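Local coordinates for protein flavodoxin (Bacteroides uniformis, PDB 4J8P) that binds flavin mononucleotide in a flavodoxin-like fold and probably carries electrons, as flavodoxins do, at residues P68-K73 with I98-E103. Numbering follows the deposited sequence. Where two conformers were deposited one is given.
Sequences PALYSK and INTFIE
T100 reaches from helix 96-102 to P68 and L70, tying this helix of the flavodoxin-like fold, a five-stranded parallel sheet with helices packed against it, to the loop between helix 56-62 and strand 80-88. The polar part is one hydrogen bond: T100 OG1 donates to P68 O at 2.9 Å. The bond is bent at the acceptor, with a C=O...OG1 angle of 129°, and OG1 lies 33° out of the carbonyl plane. T100 OG1 also makes a weak hydrogen bond with R96 O one turn earlier. Around this contact, A69 and Y71 make backbone hydrogen bonds with A40 and Q38, while a salt bridge joins R67 to E103. Van der Waals contacts make up the rest. With T100 CG2 anti to the backbone N (chi1 of OG1 -52°), the methyl lies between P68 O, at 3.2 Å, and L70 CG, 3.8 Å from T100 CG2; the L70 and T100 side chains run past each other in opposite directions. L70 CD1 reaches on to the backbone of F101, 4.3 Å from F101 CA, and the F101 ring meets F107 and packs on I85 of the sheet. Cut back to an alanine here, T100 would probably leave P68 O without its hydroxyl donor and a gap beside L70 CG. At the proline end, P68 CD rests 3.7 Å from T100 OG1.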
loop_
_atom_site.group_PDB
_atom_site.type_symbol
_atom_site.label_atom_id
_atom_site.label_comp_id
_atom_site.label_asym_id
_atom_site.label_seq_id
_atom_site.Cartn_x
_atom_site.Cartn_y
_atom_site.Cartn_z
ATOM N N PRO A 68 -9.128 5.663 -8.081
ATOM C CA PRO A 68 -10.346 5.070 -7.492
ATOM C C PRO A 68 -10.702 5.775 -6.198
ATOM O O PRO A 68 -9.834 6.009 -5.348
ATOM C CB PRO A 68 -9.931 3.610 -7.221
ATOM C CG PRO A 68 -8.885 3.347 -8.285
ATOM C CD PRO A 68 -8.092 4.630 -8.330
ATOM N N ALA A 69 -11.988 6.136 -6.052
ATOM C CA ALA A 69 -12.394 6.866 -4.854
ATOM C C ALA A 69 -12.279 6.005 -3.594
ATOM O O ALA A 69 -12.450 4.775 -3.649
ATOM C CB ALA A 69 -13.818 7.366 -5.012
ATOM N N LEU A 70 -12.016 6.671 -2.450
ATOM C CA LEU A 70 -11.967 5.989 -1.156
ATOM C C LEU A 70 -13.373 5.914 -0.542
ATOM O O LEU A 70 -14.205 6.818 -0.759
ATOM C CB LEU A 70 -11.055 6.741 -0.177
ATOM C CG LEU A 70 -9.620 6.956 -0.627
ATOM C CD1 LEU A 70 -8.851 7.788 0.411
ATOM C CD2 LEU A 70 -8.934 5.639 -0.877
ATOM N N TYR A 71 -13.625 4.922 0.335
ATOM C CA TYR A 71 -14.929 4.741 0.976
ATOM C C TYR A 71 -15.279 5.912 1.902
ATOM O O TYR A 71 -16.446 6.317 1.962
ATOM C CB TYR A 71 -14.943 3.412 1.742
ATOM C CG TYR A 71 -16.276 2.961 2.286
ATOM C CD1 TYR A 71 -17.279 2.497 1.438
ATOM C CD2 TYR A 71 -16.534 2.966 3.657
ATOM C CE1 TYR A 71 -18.506 2.061 1.938
ATOM C CE2 TYR A 71 -17.763 2.541 4.165
ATOM C CZ TYR A 71 -18.745 2.088 3.302
ATOM O OH TYR A 71 -19.954 1.640 3.776
ATOM N N SER A 72 -14.258 6.458 2.598
ATOM C CA SER A 72 -14.445 7.578 3.520
ATOM C C SER A 72 -13.307 8.559 3.408
ATOM O O SER A 72 -12.205 8.191 2.970
ATOM C CB SER A 72 -14.541 7.071 4.962
ATOM O OG SER A 72 -15.657 6.213 5.156
ATOM N N LYS A 73 -13.562 9.827 3.824
ATOM C CA LYS A 73 -12.484 10.790 3.789
ATOM C C LYS A 73 -11.451 10.344 4.812
ATOM O O LYS A 73 -11.795 9.660 5.789
ATOM C CB LYS A 73 -12.969 12.242 4.003
ATOM C CG LYS A 73 -12.816 12.837 5.391
ATOM C CD LYS A 73 -13.570 14.194 5.563
ATOM C CE LYS A 73 -14.948 14.156 4.950
ATOM N NZ LYS A 73 -15.790 15.251 5.467
ATOM N N ILE A 98 -3.707 3.355 -4.199
ATOM C CA ILE A 98 -2.590 3.831 -3.355
ATOM C C ILE A 98 -2.282 5.285 -3.698
ATOM O O ILE A 98 -2.017 6.086 -2.788
ATOM C CB ILE A 98 -1.376 2.914 -3.565
ATOM C CG1 ILE A 98 -1.712 1.475 -3.068
ATOM C CG2 ILE A 98 -0.097 3.519 -2.858
ATOM C CD1 ILE A 98 -2.189 1.404 -1.534
ATOM N N ASN A 99 -2.370 5.645 -4.988
ATOM C CA ASN A 99 -2.204 7.046 -5.389
ATOM C C ASN A 99 -3.345 7.889 -4.784
ATOM O O ASN A 99 -3.100 8.989 -4.282
ATOM C CB ASN A 99 -2.180 7.179 -6.899
ATOM C CG ASN A 99 -1.046 6.387 -7.513
ATOM O OD1 ASN A 99 -1.256 5.262 -7.943
ATOM N ND2 ASN A 99 0.142 6.985 -7.576
ATOM N N THR A 100 -4.597 7.370 -4.815
ATOM C CA THR A 100 -5.679 8.156 -4.211
ATOM C C THR A 100 -5.388 8.415 -2.735
ATOM O O THR A 100 -5.553 9.543 -2.267
ATOM C CB THR A 100 -7.013 7.410 -4.344
ATOM O OG1 THR A 100 -7.189 7.035 -5.703
ATOM C CG2 THR A 100 -8.210 8.301 -3.903
ATOM N N PHE A 101 -4.948 7.367 -2.016
ATOM C CA PHE A 101 -4.652 7.470 -0.597
ATOM C C PHE A 101 -3.566 8.536 -0.337
ATOM O O PHE A 101 -3.770 9.424 0.493
ATOM C CB PHE A 101 -4.231 6.088 -0.078
ATOM C CG PHE A 101 -3.776 6.070 1.346
ATOM C CD1 PHE A 101 -4.687 6.248 2.392
ATOM C CD2 PHE A 101 -2.431 5.930 1.658
ATOM C CE1 PHE A 101 -4.254 6.252 3.729
ATOM C CE2 PHE A 101 -2.005 5.908 2.998
ATOM C CZ PHE A 101 -2.915 6.061 4.017
ATOM N N ILE A 102 -2.426 8.444 -1.027
ATOM C CA ILE A 102 -1.316 9.397 -0.812
ATOM C C ILE A 102 -1.776 10.831 -1.132
ATOM O O ILE A 102 -1.376 11.781 -0.468
ATOM C CB ILE A 102 -0.086 8.971 -1.655
ATOM C CG1 ILE A 102 0.452 7.638 -1.108
ATOM C CG2 ILE A 102 1.007 10.067 -1.710
ATOM C CD1 ILE A 102 1.505 6.946 -2.065
ATOM N N GLU A 103 -2.620 10.962 -2.157
ATOM C CA GLU A 103 -3.105 12.278 -2.585
ATOM C C GLU A 103 -4.266 12.770 -1.723
ATOM O O GLU A 103 -4.784 13.854 -1.994
ATOM C CB GLU A 103 -3.497 12.232 -4.060
ATOM C CG GLU A 103 -2.253 12.058 -4.923
ATOM C CD GLU A 103 -2.510 11.783 -6.390
ATOM O OE1 GLU A 103 -3.660 11.985 -6.844
ATOM O OE2 GLU A 103 -1.549 11.383 -7.091
#